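Local atomic coordinates of GDSL-like protein (Collinsella aerofaciens ATCC 25986, PDB entry 7BXD), a protein that probably hydrolyses ester bonds of acylated substrates, as an acyl-hydrolase of the GDSL family in the SGNH hydrolase clan. Residues F149-K154 / V194-A199; S201-F206 / Y226-H231. All coordinates share one frame; numbering follows the deposited sequence.

Contact 1. Residues F149-K154 / V194-A199; sequences FMTPCK and VIDLYA
Lys-154 reaches over one face of the Tyr-198 ring, its ammonium above the centre: NZ stands 3.5 Å from the Tyr-198 ring centroid and 13° off the ring normal, a cation-pi contact. CE of the lysine lies over the same ring at 3.9 Å from its centroid, a CH-pi contact. The chain bends only at its last torsion (chi4 71°), which turns NZ to the Tyr-198 carbonyl, where NZ donates to O at 2.8 Å from above the carbonyl plane. Pro-152 O sits at the ring edge, in its plane.

Thr-151 faces the start of helix 197-200. Its OG1, placed between the backbone N and the carbonyl carbon (chi1 55°), donates to Asp-196 OD1 at 2.7 Å and accepts from Tyr-198 N at 2.9 Å. Asp-196 is the N-cap; its OD1 also accepts from Ala-199 N, the two donors arriving from opposite faces of the carboxylate. Gripped from both faces, this carboxylate is likely to be held in its capping orientation.

On the sheet face that carries Met-150 and Ile-195, the two side chains extend alongside each other, with Met-150 SD to Ile-195 CD1 at 3.9 Å, and helix 223-240 packs against both. Between the backbones, Ile-195 N to Phe-149 O and Thr-151 N to Ile-195 O are the bonds of a parallel pair. The arrangement is that of an edge strand passing into a capped helix in the alpha/beta fold of SGNH hydrolases.

Contact 2. Residues S201-F206 / Y226-H231; sequences SGISPF and YERLAH
The guanidinium of Arg-228 is the flat group that meets the loop, and it is approached obliquely by both Gly-202 O and Ile-203 CG1. NH2 lies 2.8 Å from Gly-202 O, but the angle at the hydrogen is 129°, so the bond is weak. A firmer polar partner lies outside the two segments: NH1 is hydrogen-bonded to Tyr-214 OH. NE donates to a water at 3.0 Å, and that water in turn donates to Ser-201 O, bridging helix and loop.

The loop leaves helix 197-200 at Gly-202, the first residue to depart from helical angles, with phi at 79°. Just before it, Ser-201 forms an ST turn: its OG accepts from Ile-203 N at 3.2 Å. The segment runs on toward helix 208-213, and its first three residues, Ser-201 to Ile-203, lie against helix 223-240, the C-terminal helix of this SGNH-hydrolase alpha/beta fold.

Ile-203 and Arg-228 lie alongside one another but point opposite ways, CD1 of the isoleucine 3.8 Å from Arg-228 CG. With CG anti to the backbone N (chi1 178°) and the next two torsions also near 180°, the arginine chain runs straight along the isoleucine. An alanine in place of Arg-228 would probably leave Gly-202 O and Tyr-214 OH without this donor and uncover one flank of Ile-203. Beside this pair, Leu-229 CD1 touches Ser-201 CB at 3.9 Å.

Overall arrangement
The two contacts follow in series along the chain, contact 1 closing at residue 199 and contact 2 opening at 201, with helix 197-200 joining them. Their centres lie about 11 Å apart, contact 1 about 7 Å and contact 2 about 13 Å from the centre of the chain. Contact 1 pairs strand 146-150 with 194-195, an outermost strand of the five-stranded parallel sheet; contact 2 lays the start of the following loop on helix 223-240. That helix also covers Met-150, Ile-195 and Leu-197, so it serves both contacts. They touch directly, Cys-153 on Ser-201 and Lys-154 on Pro-205 and Phe-206, so sheet edge, loop and final helix pack next to one another.

Contact 1. Residues F149-K154 / V194-A199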
ATOM      1  N   PHE A 149      -7.478  -2.276  -3.756  1.00 12.24           N
ATOM      2  CA  PHE A 149      -6.670  -1.435  -2.876  1.00 12.43           C
ATOM      3  C   PHE A 149      -6.467  -2.170  -1.556  1.00 11.94           C
ATOM      4  O   PHE A 149      -7.349  -2.894  -1.084  1.00 13.47           O
ATOM      5  CB  PHE A 149      -7.334  -0.076  -2.589  1.00 13.52           C
ATOM      6  CG  PHE A 149      -6.900   1.017  -3.526  1.00 13.32           C
ATOM      7  CD1 PHE A 149      -7.167   0.930  -4.897  1.00 13.53           C
ATOM      8  CD2 PHE A 149      -6.190   2.119  -3.046  1.00 14.30           C
ATOM      9  CE1 PHE A 149      -6.744   1.953  -5.748  1.00 14.03           C
ATOM     10  CE2 PHE A 149      -5.796   3.144  -3.915  1.00 15.15           C
ATOM     11  CZ  PHE A 149      -6.067   3.060  -5.264  1.00 14.76           C
ATOM     12  N   MET A 150      -5.304  -1.954  -0.940  1.00 12.49           N
ATOM     13  CA  MET A 150      -5.034  -2.438   0.411  1.00 12.81           C
ATOM     14  C   MET A 150      -4.734  -1.242   1.289  1.00 12.74           C
ATOM     15  O   MET A 150      -3.878  -0.419   0.963  1.00 13.43           O
ATOM     16  CB  MET A 150      -3.850  -3.437   0.427  1.00 13.69           C
ATOM     17  CG  MET A 150      -4.027  -4.521  -0.628  1.00 13.22           C
ATOM     18  SD  MET A 150      -3.127  -6.055  -0.318  1.00 13.94           S
ATOM     19  CE  MET A 150      -1.437  -5.439  -0.339  1.00 15.22           C
ATOM     20  N   THR A 151      -5.459  -1.115   2.389  1.00 12.71           N
ATOM     21  CA  THR A 151      -5.241   0.024   3.278  1.00 12.66           C
ATOM     22  C   THR A 151      -3.859  -0.075   3.929  1.00 12.80           C
ATOM     23  O   THR A 151      -3.345  -1.180   4.146  1.00 13.50           O
ATOM     24  CB  THR A 151      -6.339   0.085   4.330  1.00 13.29           C
ATOM     25  OG1 THR A 151      -6.365  -1.189   4.992  1.00 12.94           O
ATOM     26  CG2 THR A 151      -7.710   0.398   3.730  1.00 14.18           C
ATOM     27  N   PRO A 152      -3.242   1.068   4.236  1.00 12.84           N
ATOM     28  CA  PRO A 152      -1.870   1.050   4.770  1.00 13.53           C
ATOM     29  C   PRO A 152      -1.818   0.439   6.151  1.00 12.76           C
ATOM     30  O   PRO A 152      -2.664   0.726   7.015  1.00 13.94           O
ATOM     31  CB  PRO A 152      -1.492   2.547   4.821  1.00 14.22           C
ATOM     32  CG  PRO A 152      -2.833   3.287   4.863  1.00 14.22           C
ATOM     33  CD  PRO A 152      -3.729   2.436   3.981  1.00 13.95           C
ATOM     34  N   CYS A 153      -0.793  -0.413   6.379  1.00 13.25           N
ATOM     35  CA  CYS A 153      -0.672  -1.057   7.681  1.00 12.93           C
ATOM     36  C   CYS A 153      -0.390  -0.038   8.784  1.00 12.45           C
ATOM     37  O   CYS A 153       0.163   1.047   8.556  1.00 13.21           O
ATOM     38  CB  CYS A 153       0.451  -2.100   7.659  1.00 13.86           C
ATOM     39  SG  CYS A 153      -0.051  -3.555   6.682  1.00 14.25           S
ATOM     40  N   LYS A 154      -0.712  -0.431  10.016  1.00 12.90           N
ATOM     41  CA  LYS A 154      -0.359   0.379  11.176  1.00 12.94           C
ATOM     42  C   LYS A 154       1.156   0.407  11.403  1.00 12.95           C
ATOM     43  O   LYS A 154       1.918  -0.458  10.941  1.00 13.48           O
ATOM     44  CB  LYS A 154      -1.077  -0.146  12.414  1.00 13.74           C
ATOM     45  CG  LYS A 154      -2.579   0.143  12.345  1.00 13.95           C
ATOM     46  CD  LYS A 154      -3.278  -0.081  13.676  1.00 14.53           C
ATOM     47  CE  LYS A 154      -4.755   0.359  13.705  1.00 14.34           C
ATOM     48  NZ  LYS A 154      -5.614  -0.563  12.893  1.00 14.33           N
ATOM     49  N   VAL A 194     -11.480  -3.822  -1.498  1.00 15.53           N
ATOM     50  CA  VAL A 194     -10.443  -3.413  -0.550  1.00 16.21           C
ATOM     51  C   VAL A 194     -10.067  -4.596   0.334  1.00 16.09           C
ATOM     52  O   VAL A 194     -10.949  -5.303   0.835  1.00 19.81           O
ATOM     53  CB  VAL A 194     -10.925  -2.233   0.326  1.00 18.11           C
ATOM     54  CG1 VAL A 194      -9.907  -1.894   1.398  1.00 20.60           C
ATOM     55  CG2 VAL A 194     -11.208  -1.009  -0.538  1.00 19.17           C
ATOM     56  N   ILE A 195      -8.768  -4.786   0.554  1.00 13.89           N
ATOM     57  CA  ILE A 195      -8.259  -5.666   1.612  1.00 13.70           C
ATOM     58  C   ILE A 195      -7.779  -4.757   2.735  1.00 12.92           C
ATOM     59  O   ILE A 195      -6.848  -3.967   2.544  1.00 13.59           O
ATOM     60  CB  ILE A 195      -7.107  -6.558   1.101  1.00 14.13           C
ATOM     61  CG1 ILE A 195      -7.556  -7.397  -0.099  1.00 14.53           C
ATOM     62  CG2 ILE A 195      -6.562  -7.422   2.264  1.00 15.40           C
ATOM     63  CD1 ILE A 195      -6.438  -8.058  -0.860  1.00 15.86           C
ATOM     64  N   ASP A 196      -8.434  -4.838   3.897  1.00 13.62           N
ATOM     65  CA  ASP A 196      -8.201  -3.842   4.952  1.00 13.14           C
ATOM     66  C   ASP A 196      -7.060  -4.314   5.851  1.00 12.83           C
ATOM     67  O   ASP A 196      -7.268  -4.807   6.974  1.00 13.90           O
ATOM     68  CB  ASP A 196      -9.487  -3.573   5.726  1.00 13.91           C
ATOM     69  CG  ASP A 196      -9.391  -2.340   6.604  1.00 14.88           C
ATOM     70  OD1 ASP A 196      -8.291  -1.758   6.783  1.00 14.72           O
ATOM     71  OD2 ASP A 196     -10.443  -1.968   7.164  1.00 17.12           O
ATOM     72  N   LEU A 197      -5.822  -4.168   5.345  1.00 12.78           N
ATOM     73  CA  LEU A 197      -4.632  -4.518   6.126  1.00 12.69           C
ATOM     74  C   LEU A 197      -4.414  -3.579   7.307  1.00 12.78           C
ATOM     75  O   LEU A 197      -3.873  -4.021   8.343  1.00 12.84           O
ATOM     76  CB  LEU A 197      -3.373  -4.526   5.249  1.00 13.32           C
ATOM     77  CG  LEU A 197      -3.351  -5.593   4.151  1.00 13.96           C
ATOM     78  CD1 LEU A 197      -2.033  -5.467   3.364  1.00 14.36           C
ATOM     79  CD2 LEU A 197      -3.557  -7.018   4.693  1.00 14.41           C
ATOM     80  N   TYR A 198      -4.841  -2.318   7.187  1.00 12.51           N
ATOM     81  CA  TYR A 198      -4.825  -1.425   8.346  1.00 12.91           C
ATOM     82  C   TYR A 198      -5.489  -2.086   9.547  1.00 12.48           C
ATOM     83  O   TYR A 198      -4.949  -2.078  10.663  1.00 13.24           O
ATOM     84  CB  TYR A 198      -5.538  -0.125   7.982  1.00 13.09           C
ATOM     85  CG  TYR A 198      -5.665   0.836   9.146  1.00 12.64           C
ATOM     86  CD1 TYR A 198      -4.588   1.615   9.591  1.00 13.45           C
ATOM     87  CD2 TYR A 198      -6.901   0.989   9.802  1.00 13.99           C
ATOM     88  CE1 TYR A 198      -4.749   2.529  10.640  1.00 14.17           C
ATOM     89  CE2 TYR A 198      -7.067   1.901  10.832  1.00 15.37           C
ATOM     90  CZ  TYR A 198      -5.990   2.659  11.270  1.00 14.98           C
ATOM     91  OH  TYR A 198      -6.126   3.527  12.330  1.00 16.43           O
ATOM     92  N   ALA A 199      -6.693  -2.638   9.324  1.00 13.04           N
ATOM     93  CA  ALA A 199      -7.462  -3.227  10.416  1.00 13.64           C
ATOM     94  C   ALA A 199      -7.122  -4.686  10.678  1.00 13.22           C
ATOM     95  O   ALA A 199      -7.342  -5.148  11.808  1.00 14.28           O
ATOM     96  CB  ALA A 199      -8.957  -3.120  10.084  1.00 15.22           C
TER

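Contact 2. Residues S201-F206 / Y226-H231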
ATOM      1  N   SER A 201      -4.247  -6.921   9.189  1.00 13.30           N
ATOM      2  CA  SER A 201      -3.066  -7.610   8.655  1.00 13.68           C
ATOM      3  C   SER A 201      -2.621  -8.806   9.488  1.00 13.56           C
ATOM      4  O   SER A 201      -1.910  -9.688   8.968  1.00 14.47           O
ATOM      5  CB  SER A 201      -1.891  -6.665   8.556  1.00 14.28           C
ATOM      6  OG  SER A 201      -1.472  -6.325   9.862  1.00 15.09           O
ATOM      7  N   GLY A 202      -2.952  -8.809  10.782  1.00 13.19           N
ATOM      8  CA  GLY A 202      -2.521  -9.853  11.689  1.00 13.41           C
ATOM      9  C   GLY A 202      -1.098  -9.703  12.174  1.00 13.40           C
ATOM     10  O   GLY A 202      -0.555 -10.651  12.768  1.00 14.78           O
ATOM     11  N   ILE A 203      -0.476  -8.550  11.976  1.00 13.40           N
ATOM     12  CA  ILE A 203       0.854  -8.273  12.513  1.00 13.88           C
ATOM     13  C   ILE A 203       0.780  -6.912  13.170  1.00 14.32           C
ATOM     14  O   ILE A 203       0.491  -5.928  12.488  1.00 14.68           O
ATOM     15  CB  ILE A 203       1.930  -8.250  11.417  1.00 15.09           C
ATOM     16  CG1 ILE A 203       1.861  -9.517  10.559  1.00 15.81           C
ATOM     17  CG2 ILE A 203       3.303  -8.075  12.077  1.00 15.96           C
ATOM     18  CD1 ILE A 203       2.901  -9.563   9.427  1.00 16.59           C
ATOM     19  N   SER A 204       1.004  -6.847  14.496  1.00 14.41           N
ATOM     20  CA  SER A 204       0.845  -5.561  15.187  1.00 14.53           C
ATOM     21  C   SER A 204       2.166  -4.999  15.648  1.00 14.60           C
ATOM     22  O   SER A 204       2.838  -5.616  16.487  1.00 15.10           O
ATOM     23  CB  SER A 204      -0.068  -5.668  16.400  1.00 14.47           C
ATOM     24  OG  SER A 204      -0.180  -4.376  16.999  1.00 14.23           O
ATOM     25  N   PRO A 205       2.537  -3.789  15.230  1.00 14.91           N
ATOM     26  CA  PRO A 205       3.749  -3.175  15.783  1.00 15.32           C
ATOM     27  C   PRO A 205       3.573  -2.761  17.234  1.00 15.63           C
ATOM     28  O   PRO A 205       4.576  -2.404  17.858  1.00 18.42           O
ATOM     29  CB  PRO A 205       3.978  -1.983  14.853  1.00 16.56           C
ATOM     30  CG  PRO A 205       2.536  -1.606  14.409  1.00 16.40           C
ATOM     31  CD  PRO A 205       1.833  -2.923  14.250  1.00 15.71           C
ATOM     32  N   PHE A 206       2.356  -2.787  17.771  1.00 14.97           N
ATOM     33  CA  PHE A 206       2.154  -2.454  19.174  1.00 15.77           C
ATOM     34  C   PHE A 206       2.399  -3.636  20.095  1.00 16.91           C
ATOM     35  O   PHE A 206       2.266  -3.483  21.320  1.00 20.86           O
ATOM     36  CB  PHE A 206       0.752  -1.882  19.389  1.00 15.99           C
ATOM     37  CG  PHE A 206       0.526  -0.612  18.615  1.00 16.55           C
ATOM     38  CD1 PHE A 206       1.199   0.565  18.977  1.00 17.06           C
ATOM     39  CD2 PHE A 206      -0.304  -0.572  17.520  1.00 19.71           C
ATOM     40  CE1 PHE A 206       1.019   1.746  18.266  1.00 19.27           C
ATOM     41  CE2 PHE A 206      -0.484   0.641  16.804  1.00 20.64           C
ATOM     42  CZ  PHE A 206       0.183   1.784  17.189  1.00 20.54           C
ATOM     43  N   TYR A 226       7.359 -10.259   6.174  1.00 14.23           N
ATOM     44  CA  TYR A 226       6.831 -10.196   4.818  1.00 14.29           C
ATOM     45  C   TYR A 226       6.248 -11.525   4.383  1.00 14.15           C
ATOM     46  O   TYR A 226       5.249 -11.541   3.656  1.00 14.53           O
ATOM     47  CB  TYR A 226       7.936  -9.762   3.832  1.00 13.86           C
ATOM     48  CG  TYR A 226       8.198  -8.276   3.816  1.00 14.67           C
ATOM     49  CD1 TYR A 226       7.169  -7.387   3.507  1.00 15.21           C
ATOM     50  CD2 TYR A 226       9.474  -7.756   4.049  1.00 14.93           C
ATOM     51  CE1 TYR A 226       7.359  -6.019   3.507  1.00 14.68           C
ATOM     52  CE2 TYR A 226       9.694  -6.386   4.027  1.00 14.51           C
ATOM     53  CZ  TYR A 226       8.633  -5.510   3.765  1.00 14.64           C
ATOM     54  OH  TYR A 226       8.810  -4.141   3.781  1.00 15.57           O
ATOM     55  N   GLU A 227       6.835 -12.646   4.832  1.00 14.71           N
ATOM     56  CA  GLU A 227       6.232 -13.938   4.520  1.00 15.99           C
ATOM     57  C   GLU A 227       4.851 -14.068   5.151  1.00 15.60           C
ATOM     58  O   GLU A 227       3.899 -14.527   4.502  1.00 16.14           O
ATOM     59  CB  GLU A 227       7.172 -15.069   4.969  1.00 18.04           C
ATOM     60  CG  GLU A 227       6.737 -16.465   4.459  1.00 22.54           C
ATOM     61  CD  GLU A 227       5.924 -17.291   5.468  1.00 28.01           C
ATOM     62  OE1 GLU A 227       5.545 -16.790   6.557  1.00 29.16           O
ATOM     63  OE2 GLU A 227       5.619 -18.457   5.149  1.00 31.29           O
ATOM     64  N   ARG A 228       4.729 -13.671   6.419  1.00 15.04           N
ATOM     65  CA  ARG A 228       3.425 -13.727   7.082  1.00 15.47           C
ATOM     66  C   ARG A 228       2.434 -12.797   6.404  1.00 14.50           C
ATOM     67  O   ARG A 228       1.282 -13.183   6.154  1.00 14.99           O
ATOM     68  CB  ARG A 228       3.625 -13.386   8.563  1.00 15.29           C
ATOM     69  CG  ARG A 228       2.320 -13.367   9.352  1.00 14.80           C
ATOM     70  CD  ARG A 228       2.610 -13.296  10.832  1.00 15.13           C
ATOM     71  NE  ARG A 228       1.380 -13.133  11.600  1.00 15.11           N
ATOM     72  CZ  ARG A 228       1.141 -13.652  12.790  1.00 15.46           C
ATOM     73  NH1 ARG A 228       1.982 -14.513  13.343  1.00 17.09           N
ATOM     74  NH2 ARG A 228       0.008 -13.336  13.414  1.00 16.24           N
ATOM     75  N   LEU A 229       2.865 -11.585   6.063  1.00 14.35           N
ATOM     76  CA  LEU A 229       1.975 -10.661   5.368  1.00 14.74           C
ATOM     77  C   LEU A 229       1.506 -11.243   4.037  1.00 14.84           C
ATOM     78  O   LEU A 229       0.350 -11.064   3.657  1.00 15.54           O
ATOM     79  CB  LEU A 229       2.678  -9.316   5.167  1.00 16.11           C
ATOM     80  CG  LEU A 229       1.794  -8.121   4.869  1.00 17.17           C
ATOM     81  CD1 LEU A 229       0.940  -7.755   6.100  1.00 18.09           C
ATOM     82  CD2 LEU A 229       2.654  -6.941   4.471  1.00 18.34           C
ATOM     83  N   ALA A 230       2.397 -11.928   3.316  1.00 14.85           N
ATOM     84  CA  ALA A 230       2.009 -12.531   2.045  1.00 15.21           C
ATOM     85  C   ALA A 230       0.853 -13.512   2.220  1.00 15.25           C
ATOM     86  O   ALA A 230      -0.041 -13.594   1.373  1.00 15.57           O
ATOM     87  CB  ALA A 230       3.181 -13.254   1.400  1.00 15.79           C
ATOM     88  N   HIS A 231       0.856 -14.294   3.300  1.00 15.84           N
ATOM     89  CA  HIS A 231      -0.248 -15.221   3.519  1.00 15.70           C
ATOM     90  C   HIS A 231      -1.557 -14.475   3.735  1.00 15.92           C
ATOM     91  O   HIS A 231      -2.611 -14.880   3.200  1.00 15.84           O
ATOM     92  CB  HIS A 231       0.080 -16.132   4.699  1.00 16.42           C
ATOM     93  CG  HIS A 231       1.043 -17.233   4.355  1.00 17.96           C
ATOM     94  ND1 HIS A 231       0.668 -18.552   4.216  1.00 20.38           N
ATOM     95  CD2 HIS A 231       2.370 -17.195   4.078  1.00 19.66           C
ATOM     96  CE1 HIS A 231       1.726 -19.284   3.901  1.00 21.13           C
ATOM     97  NE2 HIS A 231       2.771 -18.487   3.809  1.00 20.96           N
TER
HETATM   98  O   HOH W   1      -0.905 -12.223   9.804  1.00 15.81           O